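Local coordinates for protein glucoamylase (Thermoanaerobacterium thermosaccharolyticum, PDB 1LF6) that hydrolyses terminal alpha-1,4-linked glucose units from the non-reducing ends of glucans, probably releasing beta-D-glucose, and acts on isomaltose as well, at residues A[392-397]-A[436-441]; A[502-507]-A[574-579]. All coordinates share one frame; numbering follows the deposited sequence.

Overall arrangement
Contacts 1 and 2 both lie in the glycoside hydrolase family 15 part of the chain, on the same side of its centre, with their own centres about 13 Å apart. Both are largely buried: three of four touching residues in contact 1 and both in contact 2, with Glu438 partly exposed. Contact 1 brings the start of helix 395-407 to the loop before helix 445-464 through an amide-carboxylate hydrogen bond, whereas contact 2 joins two loops through a guanidinium stacked on a phenol ring. Glu439 of segment 436-441 connects them: its OE1 lies 2.9 Å from Arg504 NH1 in a salt bridge and 2.6 Å from Tyr576 OH, a probable hydrogen bond.

Contact 1: A[392-397]-A[436-441]; sequences GIQLDE and RWEEIG
Gln394 reaches across from segment 392-397, which leads into helix 395-407, to Glu438, the probable proton donor of this glucoamylase. Its CB heads toward the loop 436-441, and chi1 of -74° sets CG beside the backbone N, from where the extended chain carries the amide to the glutamate. CB and CG only span the distance; contact begins at CD, 4.0 Å from Glu438 CG. At the tip OE1 accepts a hydrogen bond from Arg343, while NE2 approaches the flank of the glutamate, 3.2 Å from Glu438 CG, and donates to Glu438 OE2 at 3.0 Å. This bond is nearly straight (167°) and lies almost in the amide plane, but it arrives at the anti lone pair of OE2, with the carboxylate turned 87° from the amide. NE2 also donates to Gln434, so both ends of the amide are engaged and its flip is fixed.

A second, looser touch sets Asp396 OD2 3.8 Å from Arg436 CB. It is not an ion pair: the guanidinium of Arg436 leads away to Glu605, and Asp396 pairs with Arg343. Arg343 NH1 thus serves both Gln394 OE1 and Asp396 OD2, and so backs the amide that holds Glu438. Two N-H donors, Gln394 NE2 and Trp341 NE1, converge on Glu438 OE2 and anchor that oxygen, which should limit how far the carboxylate can turn, consistent with the positioning of a general acid in a family 15 (alpha/alpha) barrel.

Contact 2: A[502-507]-A[574-579]; sequences YIRIAG and YRYNHD
With chi1 of 178°, Arg504 directs CG away from its backbone N, and the chain runs extended as far as NE, delivering the guanidinium to the ring of Tyr576. The tyrosine answers with chi1 of 56°, which tucks CG between its backbone N and carbonyl carbon and turns one ring face to the arginine. The two flat groups stack with their planes 15° apart and centres 3.7 Å from each other, a cation-pi arrangement. NH2 sits over the middle of the ring, 3.3 Å from Tyr576 CZ, while CZ of the guanidinium is nearest Tyr576 CE2, at 3.5 Å. Farther back, Arg504 CD passes 4.0 Å from Tyr576 CG, so the aliphatic part of the side chain meets the root of the ring.

A water clips the outer ends together: it accepts from Arg504 NH2 at 2.8 Å, in the plane of the guanidinium, and lies 3.2 Å from Tyr576 OH. On the opposite ring face Asp579 CB packs toward the rim, leaving the phenol sandwiched between the aspartate and the arginine. Tyr576 and Asp579 are the ends of a type II beta turn, which folds the aspartate back under the ring.

Strand 516-519 borders the pair, with Ile519 touching both Arg504 and Tyr576. Arg504 NH1 forms salt bridges with Glu439 and with Glu435, the probable proton acceptor. The stack therefore restricts the tilt of the guanidinium while carboxylates engage its NH1 end, consistent with a second-shell role for Tyr576 in orienting an arginine that holds Glu435.

Contact 1: A[392-397]-A[436-441]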
loop_
_atom_site.group_PDB
_atom_site.type_symbol
_atom_site.label_atom_id
_atom_site.label_comp_id
_atom_site.label_asym_id
_atom_site.label_seq_id
_atom_site.Cartn_x
_atom_site.Cartn_y
_atom_site.Cartn_z
ATOM N N GLY A 392 -1.365 19.910 -6.056
ATOM C CA GLY A 392 0.017 20.252 -6.319
ATOM C C GLY A 392 0.315 20.002 -7.787
ATOM O O GLY A 392 -0.341 19.178 -8.425
ATOM N N ILE A 393 1.294 20.716 -8.330
ATOM C CA ILE A 393 1.671 20.558 -9.725
ATOM C C ILE A 393 2.996 19.807 -9.861
ATOM O O ILE A 393 4.067 20.370 -9.632
ATOM C CB ILE A 393 1.811 21.932 -10.419
ATOM C CG1 ILE A 393 0.482 22.695 -10.340
ATOM C CG2 ILE A 393 2.265 21.745 -11.862
ATOM C CD1 ILE A 393 -0.704 21.971 -10.967
ATOM N N GLN A 394 2.918 18.535 -10.237
ATOM C CA GLN A 394 4.115 17.706 -10.401
ATOM C C GLN A 394 4.308 17.379 -11.875
ATOM O O GLN A 394 3.534 16.618 -12.448
ATOM C CB GLN A 394 3.967 16.403 -9.599
ATOM C CG GLN A 394 4.125 16.580 -8.094
ATOM C CD GLN A 394 3.631 15.384 -7.291
ATOM O OE1 GLN A 394 3.820 14.230 -7.681
ATOM N NE2 GLN A 394 3.009 15.658 -6.153
ATOM N N LEU A 395 5.343 17.953 -12.478
ATOM C CA LEU A 395 5.622 17.734 -13.885
ATOM C C LEU A 395 5.914 16.285 -14.231
ATOM O O LEU A 395 5.507 15.801 -15.295
ATOM C CB LEU A 395 6.782 18.631 -14.346
ATOM C CG LEU A 395 6.400 20.052 -14.779
ATOM C CD1 LEU A 395 5.636 19.994 -16.092
ATOM C CD2 LEU A 395 5.552 20.724 -13.703
ATOM N N ASP A 396 6.612 15.586 -13.341
ATOM C CA ASP A 396 6.932 14.193 -13.600
ATOM C C ASP A 396 5.643 13.410 -13.758
ATOM O O ASP A 396 5.583 12.468 -14.549
ATOM C CB ASP A 396 7.806 13.607 -12.477
ATOM C CG ASP A 396 7.057 13.411 -11.178
ATOM O OD1 ASP A 396 6.321 14.329 -10.766
ATOM O OD2 ASP A 396 7.225 12.336 -10.559
ATOM N N GLU A 397 4.598 13.819 -13.041
ATOM C CA GLU A 397 3.319 13.124 -13.145
ATOM C C GLU A 397 2.566 13.417 -14.452
ATOM O O GLU A 397 1.667 12.667 -14.832
ATOM C CB GLU A 397 2.439 13.432 -11.925
ATOM C CG GLU A 397 2.917 12.729 -10.648
ATOM C CD GLU A 397 1.834 12.609 -9.591
ATOM O OE1 GLU A 397 1.682 11.508 -9.015
ATOM O OE2 GLU A 397 1.133 13.609 -9.330
ATOM N N ARG A 436 9.100 14.714 -6.946
ATOM C CA ARG A 436 8.370 13.507 -6.561
ATOM C C ARG A 436 8.072 13.239 -5.081
ATOM O O ARG A 436 7.218 12.416 -4.771
ATOM C CB ARG A 436 9.016 12.276 -7.208
ATOM C CG ARG A 436 10.351 11.844 -6.665
ATOM C CD ARG A 436 10.822 10.614 -7.436
ATOM N NE ARG A 436 12.020 9.995 -6.875
ATOM C CZ ARG A 436 12.485 8.808 -7.250
ATOM N NH1 ARG A 436 13.578 8.309 -6.689
ATOM N NH2 ARG A 436 11.852 8.116 -8.188
ATOM N N TRP A 437 8.753 13.918 -4.163
ATOM C CA TRP A 437 8.459 13.705 -2.755
ATOM C C TRP A 437 7.297 14.623 -2.350
ATOM O O TRP A 437 6.851 14.613 -1.204
ATOM C CB TRP A 437 9.694 13.974 -1.893
ATOM C CG TRP A 437 10.873 13.073 -2.216
ATOM C CD1 TRP A 437 12.189 13.438 -2.256
ATOM C CD2 TRP A 437 10.838 11.671 -2.547
ATOM N NE1 TRP A 437 12.973 12.358 -2.597
ATOM C CE2 TRP A 437 12.171 11.263 -2.780
ATOM C CE3 TRP A 437 9.812 10.723 -2.668
ATOM C CZ2 TRP A 437 12.508 9.947 -3.129
ATOM C CZ3 TRP A 437 10.148 9.410 -3.018
ATOM C CH2 TRP A 437 11.485 9.038 -3.243
ATOM N N GLU A 438 6.823 15.413 -3.315
ATOM C CA GLU A 438 5.687 16.325 -3.132
ATOM C C GLU A 438 5.907 17.420 -2.094
ATOM O O GLU A 438 4.967 17.810 -1.396
ATOM C CB GLU A 438 4.454 15.518 -2.736
ATOM C CG GLU A 438 4.272 14.234 -3.531
ATOM C CD GLU A 438 2.943 13.568 -3.252
ATOM O OE1 GLU A 438 2.809 12.901 -2.202
ATOM O OE2 GLU A 438 2.022 13.732 -4.077
ATOM N N GLU A 439 7.126 17.941 -2.005
ATOM C CA GLU A 439 7.424 18.940 -0.981
ATOM C C GLU A 439 7.959 20.295 -1.416
ATOM O O GLU A 439 7.717 21.302 -0.753
ATOM C CB GLU A 439 8.413 18.331 0.019
ATOM C CG GLU A 439 8.002 16.943 0.499
ATOM C CD GLU A 439 9.076 16.263 1.330
ATOM O OE1 GLU A 439 10.272 16.413 1.000
ATOM O OE2 GLU A 439 8.724 15.558 2.297
ATOM N N ILE A 440 8.681 20.338 -2.522
ATOM C CA ILE A 440 9.277 21.597 -2.938
ATOM C C ILE A 440 9.338 21.738 -4.449
ATOM O O ILE A 440 9.389 20.736 -5.171
ATOM C CB ILE A 440 10.698 21.697 -2.354
ATOM C CG1 ILE A 440 11.307 23.069 -2.639
ATOM C CG2 ILE A 440 11.559 20.566 -2.911
ATOM C CD1 ILE A 440 12.630 23.280 -1.918
ATOM N N GLY A 441 9.333 22.984 -4.918
ATOM C CA GLY A 441 9.393 23.246 -6.343
ATOM C C GLY A 441 10.731 23.778 -6.820
ATOM O O GLY A 441 11.610 24.105 -6.021
#

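Contact 2: A[502-507]-A[574-579]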
loop_
_atom_site.group_PDB
_atom_site.type_symbol
_atom_site.label_atom_id
_atom_site.label_comp_id
_atom_site.label_asym_id
_atom_site.label_seq_id
_atom_site.Cartn_x
_atom_site.Cartn_y
_atom_site.Cartn_z
ATOM N N TYR A 502 24.926 16.830 -8.668
ATOM C CA TYR A 502 23.562 17.279 -8.920
ATOM C C TYR A 502 22.964 17.477 -7.534
ATOM O O TYR A 502 23.192 16.661 -6.635
ATOM C CB TYR A 502 22.732 16.212 -9.644
ATOM C CG TYR A 502 23.066 16.021 -11.109
ATOM C CD1 TYR A 502 23.761 14.895 -11.547
ATOM C CD2 TYR A 502 22.697 16.977 -12.056
ATOM C CE1 TYR A 502 24.086 14.726 -12.895
ATOM C CE2 TYR A 502 23.017 16.821 -13.403
ATOM C CZ TYR A 502 23.716 15.693 -13.816
ATOM O OH TYR A 502 24.068 15.562 -15.143
ATOM N N ILE A 503 22.212 18.557 -7.343
ATOM C CA ILE A 503 21.591 18.785 -6.052
ATOM C C ILE A 503 20.157 18.277 -6.128
ATOM O O ILE A 503 19.684 17.921 -7.203
ATOM C CB ILE A 503 21.606 20.285 -5.663
ATOM C CG1 ILE A 503 20.785 21.122 -6.653
ATOM C CG2 ILE A 503 23.046 20.769 -5.611
ATOM C CD1 ILE A 503 20.824 22.645 -6.363
ATOM N N ARG A 504 19.468 18.226 -4.993
ATOM C CA ARG A 504 18.095 17.753 -4.981
ATOM C C ARG A 504 17.213 18.632 -5.861
ATOM O O ARG A 504 16.468 18.139 -6.713
ATOM C CB ARG A 504 17.528 17.756 -3.562
ATOM C CG ARG A 504 16.072 17.312 -3.517
ATOM C CD ARG A 504 15.472 17.383 -2.129
ATOM N NE ARG A 504 14.032 17.114 -2.161
ATOM C CZ ARG A 504 13.196 17.360 -1.158
ATOM N NH1 ARG A 504 11.903 17.084 -1.289
ATOM N NH2 ARG A 504 13.652 17.890 -0.028
ATOM N N ILE A 505 17.295 19.940 -5.652
ATOM C CA ILE A 505 16.486 20.854 -6.438
ATOM C C ILE A 505 17.005 22.288 -6.334
ATOM O O ILE A 505 17.403 22.745 -5.263
ATOM C CB ILE A 505 15.004 20.745 -5.995
ATOM C CG1 ILE A 505 14.090 21.458 -6.995
ATOM C CG2 ILE A 505 14.838 21.290 -4.585
ATOM C CD1 ILE A 505 12.644 21.016 -6.903
ATOM N N ALA A 506 17.037 22.972 -7.473
ATOM C CA ALA A 506 17.507 24.352 -7.553
ATOM C C ALA A 506 16.309 25.298 -7.571
ATOM O O ALA A 506 15.318 25.036 -8.250
ATOM C CB ALA A 506 18.344 24.540 -8.818
ATOM N N GLY A 507 16.405 26.397 -6.829
ATOM C CA GLY A 507 15.309 27.355 -6.777
ATOM C C GLY A 507 15.403 28.435 -7.840
ATOM O O GLY A 507 14.392 28.998 -8.261
ATOM N N TYR A 574 18.570 7.294 2.318
ATOM C CA TYR A 574 17.516 8.216 2.764
ATOM C C TYR A 574 17.105 8.914 1.467
ATOM O O TYR A 574 17.856 8.891 0.490
ATOM C CB TYR A 574 18.067 9.292 3.705
ATOM C CG TYR A 574 18.550 8.807 5.050
ATOM C CD1 TYR A 574 17.655 8.582 6.090
ATOM C CD2 TYR A 574 19.910 8.590 5.288
ATOM C CE1 TYR A 574 18.098 8.158 7.339
ATOM C CE2 TYR A 574 20.365 8.163 6.533
ATOM C CZ TYR A 574 19.453 7.950 7.553
ATOM O OH TYR A 574 19.897 7.541 8.790
ATOM N N ARG A 575 15.939 9.550 1.463
ATOM C CA ARG A 575 15.463 10.270 0.278
ATOM C C ARG A 575 16.337 11.500 0.014
ATOM O O ARG A 575 16.514 11.906 -1.131
ATOM C CB ARG A 575 14.023 10.738 0.478
ATOM C CG ARG A 575 13.062 9.661 0.926
ATOM C CD ARG A 575 11.892 10.309 1.664
ATOM N NE ARG A 575 10.808 10.716 0.802
ATOM C CZ ARG A 575 9.893 11.627 1.127
ATOM N NH1 ARG A 575 8.928 11.927 0.270
ATOM N NH2 ARG A 575 9.960 12.260 2.285
ATOM N N TYR A 576 16.854 12.097 1.087
ATOM C CA TYR A 576 17.723 13.281 1.010
ATOM C C TYR A 576 18.133 13.668 2.426
ATOM O O TYR A 576 17.491 13.250 3.388
ATOM C CB TYR A 576 16.994 14.452 0.332
ATOM C CG TYR A 576 15.681 14.837 0.983
ATOM C CD1 TYR A 576 15.649 15.665 2.111
ATOM C CD2 TYR A 576 14.469 14.357 0.486
ATOM C CE1 TYR A 576 14.446 16.000 2.726
ATOM C CE2 TYR A 576 13.256 14.689 1.098
ATOM C CZ TYR A 576 13.256 15.509 2.215
ATOM O OH TYR A 576 12.063 15.826 2.823
ATOM N N ASN A 577 19.194 14.461 2.564
ATOM C CA ASN A 577 19.651 14.860 3.895
ATOM C C ASN A 577 18.606 15.697 4.616
ATOM O O ASN A 577 17.961 16.553 4.011
ATOM C CB ASN A 577 20.947 15.684 3.823
ATOM C CG ASN A 577 21.640 15.582 2.490
ATOM O OD1 ASN A 577 21.071 15.922 1.453
ATOM N ND2 ASN A 577 22.888 15.116 2.508
ATOM N N HIS A 578 18.454 15.437 5.911
ATOM C CA HIS A 578 17.525 16.163 6.773
ATOM C C HIS A 578 16.053 15.851 6.544
ATOM O O HIS A 578 15.175 16.604 6.967
ATOM C CB HIS A 578 17.774 17.668 6.646
ATOM C CG HIS A 578 19.209 18.049 6.839
ATOM N ND1 HIS A 578 19.884 17.823 8.018
ATOM C CD2 HIS A 578 20.110 18.599 5.989
ATOM C CE1 HIS A 578 21.140 18.214 7.888
ATOM N NE2 HIS A 578 21.303 18.689 6.666
ATOM N N ASP A 579 15.784 14.736 5.875
ATOM C CA ASP A 579 14.412 14.320 5.617
ATOM C C ASP A 579 13.765 14.099 6.982
ATOM O O ASP A 579 14.352 13.462 7.859
ATOM C CB ASP A 579 14.410 13.021 4.800
ATOM C CG ASP A 579 13.009 12.513 4.491
ATOM O OD1 ASP A 579 12.019 13.208 4.804
ATOM O OD2 ASP A 579 12.904 11.406 3.920
HETATM O O HOH W 1 11.556 18.758 1.679
#